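Long-range contacts in 2-dehydropantoate 2-reductase (Porphyromonas gingivalis, PDB 2QYT), which probably catalyses the NADPH-dependent reduction of 2-dehydropantoate (ketopantoate) to (R)-pantoate on the pathway to pantothenate: residues Pro8-Val13 with Leu37-Trp42; Gly20-Ala25 with Asp157-Tyr162; Met26-Ala31 with Phe67-Thr72. One frame throughout, in Å; residues are numbered along the deposited sequence. Where two conformers were deposited one is given.

How the contacts relate
From the N terminus, strand 9-14 leads into helix 18-33 and then strand 38-43. Contact 1 closes this first loop by pairing the two strands, with the helix between them. Contacts 2 and 3 both start on that helix, inside the loop of contact 1, and end beyond it, so each crosses contact 1. Contact 3 closes at 67-72, well before contact 2 closes at 157-162, and therefore nests within contact 2. The chain thus ties one helix to two sheets: contact 1 pairs two neighbouring strands of the parallel sheet, whereas contacts 2 and 3 fasten successive parts of helix 18-33 to the mixed sheet through strands 158-164 and 66-69.

Contact 1: residues Pro8-Val13 with Leu37-Trp42; sequences PIKIAV and LLEVSW
Two flat groups of segment 37-42 lie alongside residues of segment 8-13: the indole of Trp42 beside Val13, and the carboxylate of Glu39 beside Pro8 and Lys10. The segments are the two parallel strands of a right-handed beta-alpha-beta crossover, the opening unit of the Rossmann-type domain that characterises this family. Val13 CB meets the indole obliquely, 4.0 Å from Trp42 CD1, while Ala28 and Pro71 also pack against this side chain. The Glu39 carboxylate has Pro8 on one oxygen and Lys10 on the other: OE2 is 3.5 Å from Pro8 CG, and OE1 is 3.8 Å from Lys10 CG. The strands run 18° apart, and five alternating backbone bonds join them, from Ile9 N to Leu37 O through to Val13 N to Ser41 O. Ile9, Ile11, Leu38 and Val40 occupy one face of the sheet. There Leu38 has CG anti to its backbone N (chi1 -176°), and CD1 reaches Ile11 CG1 at 4.2 Å, with Leu180 of helix 172-183 packing on both residues. Lys10, Glu39 and Ser41 lie on the other face. The charged ends of Lys10 and Glu39 do not touch; a water accepts from Lys10 NZ at 2.6 Å and donates to Glu39 OE1. A second water donates to Ile11 O, which also accepts the backbone N-H of Ser41, and lies 2.6 Å from Ser41 OG.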
loop_
_atom_site.group_PDB
_atom_site.type_symbol
_atom_site.label_atom_id
_atom_site.label_comp_id
_atom_site.label_asym_id
_atom_site.label_seq_id
_atom_site.Cartn_x
_atom_site.Cartn_y
_atom_site.Cartn_z
ATOM N N PRO A 8 -24.928 -9.519 0.793
ATOM C CA PRO A 8 -23.881 -8.840 0.049
ATOM C C PRO A 8 -22.565 -8.744 0.835
ATOM O O PRO A 8 -22.564 -8.558 2.061
ATOM C CB PRO A 8 -24.463 -7.449 -0.236
ATOM C CG PRO A 8 -25.530 -7.251 0.835
ATOM C CD PRO A 8 -26.008 -8.603 1.229
ATOM N N ILE A 9 -21.456 -8.898 0.124
ATOM C CA ILE A 9 -20.152 -8.603 0.701
ATOM C C ILE A 9 -19.968 -7.085 0.645
ATOM O O ILE A 9 -20.403 -6.443 -0.287
ATOM C CB ILE A 9 -19.027 -9.349 -0.048
ATOM C CG1 ILE A 9 -19.260 -10.854 0.074
ATOM C CG2 ILE A 9 -17.679 -9.005 0.531
ATOM C CD1 ILE A 9 -18.560 -11.641 -1.051
ATOM N N LYS A 10 -19.355 -6.518 1.673
ATOM C CA LYS A 10 -19.288 -5.076 1.863
ATOM C C LYS A 10 -17.809 -4.730 1.995
ATOM O O LYS A 10 -17.128 -5.253 2.908
ATOM C CB LYS A 10 -20.045 -4.710 3.148
ATOM C CG LYS A 10 -21.560 -5.010 3.079
ATOM C CD LYS A 10 -22.194 -4.692 4.434
ATOM C CE LYS A 10 -23.611 -5.244 4.553
ATOM N NZ LYS A 10 -24.370 -4.632 5.741
ATOM N N ILE A 11 -17.310 -3.878 1.081
ATOM C CA ILE A 11 -15.952 -3.378 1.115
ATOM C C ILE A 11 -15.943 -1.860 1.229
ATOM O O ILE A 11 -16.660 -1.181 0.492
ATOM C CB ILE A 11 -15.187 -3.743 -0.225
ATOM C CG1 ILE A 11 -15.216 -5.245 -0.473
ATOM C CG2 ILE A 11 -13.723 -3.265 -0.200
ATOM C CD1 ILE A 11 -14.027 -5.727 -1.320
ATOM N N ALA A 12 -15.122 -1.313 2.117
ATOM C CA ALA A 12 -14.915 0.124 2.179
ATOM C C ALA A 12 -13.491 0.507 1.769
ATOM O O ALA A 12 -12.528 -0.222 2.056
ATOM C CB ALA A 12 -15.200 0.606 3.538
ATOM N N VAL A 13 -13.364 1.657 1.111
ATOM C CA VAL A 13 -12.067 2.191 0.770
ATOM C C VAL A 13 -11.883 3.480 1.535
ATOM O O VAL A 13 -12.605 4.427 1.299
ATOM C CB VAL A 13 -11.874 2.388 -0.770
ATOM C CG1 VAL A 13 -10.418 2.722 -1.080
ATOM C CG2 VAL A 13 -12.207 1.117 -1.480
ATOM N N LEU A 37 -24.560 -8.274 -5.023
ATOM C CA LEU A 37 -23.676 -9.243 -4.404
ATOM C C LEU A 37 -22.534 -8.496 -3.723
ATOM O O LEU A 37 -21.852 -9.021 -2.856
ATOM C CB LEU A 37 -23.114 -10.191 -5.454
ATOM C CG LEU A 37 -24.131 -11.021 -6.248
ATOM C CD1 LEU A 37 -23.395 -11.725 -7.411
ATOM C CD2 LEU A 37 -24.877 -12.014 -5.364
ATOM N N LEU A 38 -22.348 -7.250 -4.107
ATOM C CA LEU A 38 -21.227 -6.500 -3.604
ATOM C C LEU A 38 -21.637 -5.062 -3.375
ATOM O O LEU A 38 -22.213 -4.450 -4.258
ATOM C CB LEU A 38 -20.071 -6.622 -4.611
ATOM C CG LEU A 38 -18.702 -6.030 -4.344
ATOM C CD1 LEU A 38 -18.088 -6.740 -3.138
ATOM C CD2 LEU A 38 -17.783 -6.189 -5.576
ATOM N N GLU A 39 -21.322 -4.531 -2.190
ATOM C CA GLU A 39 -21.512 -3.111 -1.876
ATOM C C GLU A 39 -20.129 -2.487 -1.683
ATOM O O GLU A 39 -19.339 -2.986 -0.907
ATOM C CB GLU A 39 -22.373 -2.921 -0.607
ATOM C CG GLU A 39 -23.782 -3.431 -0.752
ATOM C CD GLU A 39 -24.617 -3.270 0.521
ATOM O OE1 GLU A 39 -24.132 -2.657 1.522
ATOM O OE2 GLU A 39 -25.766 -3.783 0.524
ATOM N N VAL A 40 -19.844 -1.389 -2.383
ATOM C CA VAL A 40 -18.563 -0.720 -2.306
ATOM C C VAL A 40 -18.753 0.731 -1.837
ATOM O O VAL A 40 -19.448 1.522 -2.475
ATOM C CB VAL A 40 -17.795 -0.799 -3.702
ATOM C CG1 VAL A 40 -16.434 -0.102 -3.668
ATOM C CG2 VAL A 40 -17.551 -2.222 -4.061
ATOM N N SER A 41 -18.126 1.063 -0.719
ATOM C CA SER A 41 -18.189 2.418 -0.173
ATOM C C SER A 41 -16.829 3.050 -0.183
ATOM O O SER A 41 -15.826 2.345 -0.124
ATOM C CB SER A 41 -18.771 2.358 1.249
ATOM O OG SER A 41 -20.002 1.612 1.200
ATOM N N TRP A 42 -16.820 4.377 -0.293
ATOM C CA TRP A 42 -15.614 5.183 -0.357
ATOM C C TRP A 42 -15.636 6.249 0.684
ATOM O O TRP A 42 -16.662 6.892 0.899
ATOM C CB TRP A 42 -15.511 5.882 -1.715
ATOM C CG TRP A 42 -15.392 4.960 -2.877
ATOM C CD1 TRP A 42 -15.035 3.631 -2.859
ATOM C CD2 TRP A 42 -15.617 5.292 -4.250
ATOM N NE1 TRP A 42 -15.035 3.115 -4.151
ATOM C CE2 TRP A 42 -15.412 4.105 -5.015
ATOM C CE3 TRP A 42 -16.023 6.454 -4.900
ATOM C CZ2 TRP A 42 -15.571 4.069 -6.406
ATOM C CZ3 TRP A 42 -16.187 6.413 -6.276
ATOM C CH2 TRP A 42 -15.957 5.235 -7.015
HETATM O O HOH W 1 -24.825 -2.316 4.594
HETATM O O HOH W 2 -19.650 -0.970 1.375
#

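Contact 2: residues Gly20-Ala25 with Asp157-Tyr162; sequences GGYYGA and DRELFY. With EDO (1,2-ethanediol), chain J; EDO (1,2-ethanediol), chain G.
Helix residues 20-25 run almost perpendicular to strand residues 158-162, at 85° and with axes 11.6 Å apart, a separation bridged by side chains from both segments, Tyr23 from the helix and Glu159 and Phe161 from the strand. The helix is the first of the Rossmann-type fold, and Gly20 fits the last glycine of a GxGxxG pattern, consistent with a dinucleotide-binding turn; the strand belongs to the mixed sheet. Tyr23 and Phe161 form a T-shaped pair with planes 78° apart, in which Phe161 CD1 sits 3.7 Å above the centre of the Tyr23 ring. On the opposite face Tyr22 CD2 also lies over the centre, so the ring is clamped from both sides. Beyond the ring, Tyr23 OH donates to Glu159 OE2 at 2.6 Å, approaching on the anti side and tilted out of the carboxylate plane. The other carboxylate oxygen, OE1, accepts from a water at 2.8 Å. That water in turn accepts from Tyr22 OH, whose oxygen is also bound by Arg65. A molecule of 1,2-ethanediol, probably from the crystallisation liquor, bridges the backbone N and O of Glu159 through its O2. Tyr22 crosses Glu159 at about a right angle: chi1 of 69° puts Glu159 CG between backbone N and carbonyl carbon, where Tyr22 CE2 meets it at 3.7 Å.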
loop_
_atom_site.group_PDB
_atom_site.type_symbol
_atom_site.label_atom_id
_atom_site.label_comp_id
_atom_site.label_asym_id
_atom_site.label_seq_id
_atom_site.Cartn_x
_atom_site.Cartn_y
_atom_site.Cartn_z
ATOM N N GLY A 20 -6.271 3.996 -3.441
ATOM C CA GLY A 20 -7.659 3.703 -3.038
ATOM C C GLY A 20 -8.651 4.002 -4.137
ATOM O O GLY A 20 -9.644 3.292 -4.304
ATOM N N GLY A 21 -8.403 5.053 -4.907
ATOM C CA GLY A 21 -9.335 5.441 -5.948
ATOM C C GLY A 21 -9.338 4.456 -7.095
ATOM O O GLY A 21 -10.429 4.046 -7.598
ATOM N N TYR A 22 -8.149 4.042 -7.532
ATOM C CA TYR A 22 -8.083 3.001 -8.515
ATOM C C TYR A 22 -8.690 1.660 -8.069
ATOM O O TYR A 22 -9.466 1.075 -8.802
ATOM C CB TYR A 22 -6.643 2.762 -8.999
ATOM C CG TYR A 22 -6.651 1.707 -10.063
ATOM C CD1 TYR A 22 -7.061 2.027 -11.369
ATOM C CD2 TYR A 22 -6.380 0.362 -9.757
ATOM C CE1 TYR A 22 -7.103 1.075 -12.367
ATOM C CE2 TYR A 22 -6.437 -0.632 -10.764
ATOM C CZ TYR A 22 -6.785 -0.246 -12.076
ATOM O OH TYR A 22 -6.845 -1.163 -13.106
ATOM N N TYR A 23 -8.312 1.124 -6.905
ATOM C CA TYR A 23 -8.893 -0.190 -6.519
ATOM C C TYR A 23 -10.343 -0.061 -6.118
ATOM O O TYR A 23 -11.154 -0.922 -6.434
ATOM C CB TYR A 23 -8.029 -0.922 -5.493
ATOM C CG TYR A 23 -6.679 -1.285 -6.075
ATOM C CD1 TYR A 23 -6.572 -2.281 -7.061
ATOM C CD2 TYR A 23 -5.515 -0.624 -5.672
ATOM C CE1 TYR A 23 -5.360 -2.628 -7.618
ATOM C CE2 TYR A 23 -4.268 -0.985 -6.230
ATOM C CZ TYR A 23 -4.196 -1.971 -7.183
ATOM O OH TYR A 23 -2.972 -2.324 -7.692
ATOM N N GLY A 24 -10.692 1.058 -5.493
ATOM C CA GLY A 24 -12.119 1.349 -5.225
ATOM C C GLY A 24 -12.970 1.462 -6.487
ATOM O O GLY A 24 -14.105 0.970 -6.543
ATOM N N ALA A 25 -12.419 2.097 -7.530
ATOM C CA ALA A 25 -13.123 2.202 -8.804
ATOM C C ALA A 25 -13.353 0.823 -9.443
ATOM O O ALA A 25 -14.443 0.534 -9.931
ATOM C CB ALA A 25 -12.349 3.132 -9.766
ATOM N N ASP A 157 -1.033 1.216 -17.330
ATOM C CA ASP A 157 -2.101 0.287 -16.980
ATOM C C ASP A 157 -1.757 -0.802 -15.950
ATOM O O ASP A 157 -2.624 -1.182 -15.152
ATOM C CB ASP A 157 -2.653 -0.369 -18.236
ATOM C CG ASP A 157 -3.704 0.443 -18.870
ATOM O OD1 ASP A 157 -4.765 0.673 -18.242
ATOM O OD2 ASP A 157 -3.457 0.883 -19.988
ATOM N N ARG A 158 -0.520 -1.270 -15.969
ATOM C CA ARG A 158 -0.006 -2.344 -15.106
ATOM C C ARG A 158 -0.243 -2.055 -13.630
ATOM O O ARG A 158 0.066 -0.931 -13.177
ATOM C CB ARG A 158 1.518 -2.448 -15.241
ATOM C CG ARG A 158 2.072 -3.002 -16.521
ATOM C CD ARG A 158 3.605 -2.892 -16.552
ATOM N NE ARG A 158 4.133 -1.526 -16.685
ATOM C CZ ARG A 158 4.092 -0.792 -17.794
ATOM N NH1 ARG A 158 3.529 -1.258 -18.896
ATOM N NH2 ARG A 158 4.606 0.432 -17.796
ATOM N N GLU A 159 -0.702 -3.064 -12.887
ATOM C CA GLU A 159 -0.769 -3.033 -11.426
ATOM C C GLU A 159 -0.681 -4.440 -10.814
ATOM O O GLU A 159 -1.020 -5.437 -11.462
ATOM C CB GLU A 159 -1.950 -2.215 -10.904
ATOM C CG GLU A 159 -3.380 -2.761 -11.134
ATOM C CD GLU A 159 -3.706 -4.088 -10.427
ATOM O OE1 GLU A 159 -4.480 -4.854 -11.025
ATOM O OE2 GLU A 159 -3.209 -4.390 -9.313
ATOM N N LEU A 160 -0.197 -4.503 -9.573
ATOM C CA LEU A 160 -0.067 -5.734 -8.794
ATOM C C LEU A 160 -0.564 -5.405 -7.402
ATOM O O LEU A 160 -0.257 -4.347 -6.917
ATOM C CB LEU A 160 1.398 -6.188 -8.756
ATOM C CG LEU A 160 1.957 -6.611 -10.118
ATOM C CD1 LEU A 160 3.499 -6.757 -10.090
ATOM C CD2 LEU A 160 1.258 -7.918 -10.586
ATOM N N PHE A 161 -1.351 -6.317 -6.797
ATOM C CA PHE A 161 -1.983 -6.157 -5.510
ATOM C C PHE A 161 -1.654 -7.489 -4.845
ATOM O O PHE A 161 -2.089 -8.566 -5.305
ATOM C CB PHE A 161 -3.497 -5.974 -5.723
ATOM C CG PHE A 161 -4.322 -5.701 -4.468
ATOM C CD1 PHE A 161 -5.009 -4.476 -4.317
ATOM C CD2 PHE A 161 -4.510 -6.682 -3.498
ATOM C CE1 PHE A 161 -5.821 -4.236 -3.196
ATOM C CE2 PHE A 161 -5.306 -6.434 -2.362
ATOM C CZ PHE A 161 -5.967 -5.216 -2.219
ATOM N N TYR A 162 -0.848 -7.417 -3.783
ATOM C CA TYR A 162 -0.549 -8.581 -2.935
ATOM C C TYR A 162 -1.134 -8.422 -1.558
ATOM O O TYR A 162 -1.131 -7.335 -1.012
ATOM C CB TYR A 162 0.959 -8.753 -2.777
ATOM C CG TYR A 162 1.666 -9.014 -4.055
ATOM C CD1 TYR A 162 1.772 -10.309 -4.555
ATOM C CD2 TYR A 162 2.257 -7.968 -4.765
ATOM C CE1 TYR A 162 2.459 -10.560 -5.761
ATOM C CE2 TYR A 162 2.953 -8.217 -5.961
ATOM C CZ TYR A 162 3.038 -9.508 -6.444
ATOM O OH TYR A 162 3.696 -9.754 -7.606
HETATM C C1 EDO J . -3.956 -4.158 -15.329
HETATM O O1 EDO J . -4.691 -2.977 -15.053
HETATM C C2 EDO J . -3.928 -5.067 -14.124
HETATM O O2 EDO J . -2.551 -5.096 -13.731
HETATM C C1 EDO G . -3.920 6.008 -1.948
HETATM O O1 EDO G . -5.321 6.275 -1.858
HETATM C C2 EDO G . -3.148 7.197 -2.523
HETATM O O2 EDO G . -2.087 6.671 -3.311
HETATM O O HOH W 3 -6.490 -3.635 -12.519
#

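Contact 3: residues Met26-Ala31 with Phe67-Thr72; sequences MLALRA and FLARPT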
loop_
_atom_site.group_PDB
_atom_site.type_symbol
_atom_site.label_atom_id
_atom_site.label_comp_id
_atom_site.label_asym_id
_atom_site.label_seq_id
_atom_site.Cartn_x
_atom_site.Cartn_y
_atom_site.Cartn_z
HETATM N N MSE A 26 -12.330 -0.025 -9.482
HETATM C CA MSE A 26 -12.470 -1.348 -10.085
HETATM C C MSE A 26 -13.493 -2.160 -9.316
HETATM O O MSE A 26 -14.340 -2.850 -9.928
HETATM C CB MSE A 26 -11.135 -2.077 -10.117
HETATM C CG MSE A 26 -10.064 -1.379 -10.996
HETATM SE SE MSE A 26 -10.570 -1.396 -12.916
HETATM C CE MSE A 26 -10.035 -3.241 -13.295
ATOM N N LEU A 27 -13.422 -2.103 -7.991
ATOM C CA LEU A 27 -14.447 -2.799 -7.179
ATOM C C LEU A 27 -15.846 -2.274 -7.445
ATOM O O LEU A 27 -16.785 -3.080 -7.599
ATOM C CB LEU A 27 -14.128 -2.730 -5.665
ATOM C CG LEU A 27 -12.836 -3.537 -5.328
ATOM C CD1 LEU A 27 -12.316 -3.147 -3.891
ATOM C CD2 LEU A 27 -13.163 -5.030 -5.470
ATOM N N ALA A 28 -16.022 -0.948 -7.466
ATOM C CA ALA A 28 -17.358 -0.370 -7.761
ATOM C C ALA A 28 -17.920 -0.757 -9.123
ATOM O O ALA A 28 -19.120 -0.898 -9.281
ATOM C CB ALA A 28 -17.294 1.154 -7.653
ATOM N N LEU A 29 -17.056 -0.907 -10.131
ATOM C CA LEU A 29 -17.511 -1.368 -11.458
ATOM C C LEU A 29 -18.123 -2.740 -11.391
ATOM O O LEU A 29 -19.138 -3.003 -12.011
ATOM C CB LEU A 29 -16.354 -1.405 -12.470
ATOM C CG LEU A 29 -15.793 -0.062 -12.951
ATOM C CD1 LEU A 29 -14.725 -0.313 -13.978
ATOM C CD2 LEU A 29 -16.914 0.758 -13.541
ATOM N N ARG A 30 -17.452 -3.626 -10.686
ATOM C CA ARG A 30 -17.914 -4.971 -10.475
ATOM C C ARG A 30 -19.192 -5.011 -9.644
ATOM O O ARG A 30 -20.112 -5.797 -9.903
ATOM C CB ARG A 30 -16.773 -5.744 -9.794
ATOM C CG ARG A 30 -17.166 -7.113 -9.259
ATOM C CD ARG A 30 -17.280 -8.069 -10.401
ATOM N NE ARG A 30 -17.618 -9.410 -9.945
ATOM C CZ ARG A 30 -17.988 -10.394 -10.750
ATOM N NH1 ARG A 30 -18.061 -10.216 -12.072
ATOM N NH2 ARG A 30 -18.262 -11.565 -10.225
ATOM N N ALA A 31 -19.284 -4.145 -8.640
ATOM C CA ALA A 31 -20.494 -4.106 -7.803
ATOM C C ALA A 31 -21.718 -3.635 -8.610
ATOM O O ALA A 31 -22.842 -3.988 -8.312
ATOM C CB ALA A 31 -20.257 -3.237 -6.576
ATOM N N PHE A 67 -12.822 5.863 -17.677
ATOM C CA PHE A 67 -14.088 5.385 -17.134
ATOM C C PHE A 67 -14.603 6.112 -15.882
ATOM O O PHE A 67 -13.832 6.695 -15.131
ATOM C CB PHE A 67 -14.119 3.830 -16.952
ATOM C CG PHE A 67 -13.131 3.293 -15.941
ATOM C CD1 PHE A 67 -11.842 2.913 -16.331
ATOM C CD2 PHE A 67 -13.487 3.159 -14.610
ATOM C CE1 PHE A 67 -10.916 2.441 -15.376
ATOM C CE2 PHE A 67 -12.616 2.662 -13.662
ATOM C CZ PHE A 67 -11.320 2.301 -14.018
ATOM N N LEU A 68 -15.925 6.032 -15.653
ATOM C CA LEU A 68 -16.517 6.575 -14.452
ATOM C C LEU A 68 -17.137 5.452 -13.587
ATOM O O LEU A 68 -18.083 4.807 -14.010
ATOM C CB LEU A 68 -17.563 7.659 -14.830
ATOM C CG LEU A 68 -18.348 8.403 -13.738
ATOM C CD1 LEU A 68 -17.423 9.407 -13.017
ATOM C CD2 LEU A 68 -19.542 9.146 -14.392
ATOM N N ALA A 69 -16.597 5.231 -12.388
ATOM C CA ALA A 69 -17.026 4.170 -11.507
ATOM C C ALA A 69 -17.986 4.793 -10.492
ATOM O O ALA A 69 -17.714 5.876 -9.947
ATOM C CB ALA A 69 -15.784 3.579 -10.774
ATOM N N ARG A 70 -19.126 4.135 -10.276
ATOM C CA ARG A 70 -20.122 4.658 -9.364
ATOM C C ARG A 70 -20.215 3.775 -8.131
ATOM O O ARG A 70 -20.522 2.596 -8.232
ATOM C CB ARG A 70 -21.480 4.762 -10.061
ATOM C CG ARG A 70 -21.406 5.566 -11.372
ATOM C CD ARG A 70 -22.725 5.454 -12.135
ATOM N NE ARG A 70 -22.754 6.223 -13.374
ATOM C CZ ARG A 70 -21.963 6.016 -14.431
ATOM N NH1 ARG A 70 -20.978 5.067 -14.426
ATOM N NH2 ARG A 70 -22.140 6.806 -15.478
ATOM N N PRO A 71 -19.956 4.360 -6.947
ATOM C CA PRO A 71 -19.936 3.519 -5.754
ATOM C C PRO A 71 -21.343 3.323 -5.182
ATOM O O PRO A 71 -22.269 4.052 -5.531
ATOM C CB PRO A 71 -19.113 4.359 -4.770
ATOM C CG PRO A 71 -19.529 5.799 -5.094
ATOM C CD PRO A 71 -19.792 5.803 -6.622
ATOM N N THR A 72 -21.503 2.352 -4.290
ATOM C CA THR A 72 -22.759 2.198 -3.535
ATOM C C THR A 72 -22.887 3.421 -2.657
ATOM O O THR A 72 -23.965 3.950 -2.499
ATOM C CB THR A 72 -22.746 0.938 -2.645
ATOM O OG1 THR A 72 -22.296 -0.141 -3.455
ATOM C CG2 THR A 72 -24.202 0.598 -2.045
HETATM O O HOH W 4 -19.562 1.619 -11.412
HETATM O O HOH W 5 -20.737 0.020 -7.182
#
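Ala28 packs against Ala69 and the carbonyl of Arg70 in the close, buried part of this contact, where the first helix of the Rossmann-type domain crosses the edge strand 66-69 of the mixed sheet, the segment axes 74° apart. Here the helix comes close to the backbone of residues 69-71: Ala28 points its CB toward the other segment, 3.6 Å from Arg70 O and 4.2 Å from Ala69 CB. Leu29, Phe67 and Met26 form the partly exposed side. Leu29 divides its branches, CD2 lying 4.1 Å from Ala69 CB while CD1 turns to Phe67; the Leu29 and Phe67 side chains cross at a slant, with Leu29 CD1 3.7 Å from Phe67 CE2. The CB of Phe67 is directed at the helix, and the ring it carries lies beside both Leu29 CD1 and Met26 SE. Met26, present as selenomethionine, adds an oblique Met-aromatic contact to the same ring, its SE 3.9 Å from Phe67 CZ and 53° off the ring normal as seen from the centroid; Arg65 and Ile186 also touch this side chain. No direct hydrogen bond crosses the contact. Instead, two waters link Ala28 O to the backbone N and O of the exposed Arg70. One accepts from Arg70 N and donates only weakly to Ala28 O; the other donates to both carbonyls, lying 2.8 Å from Ala28 O and 2.8 Å from Arg70 O.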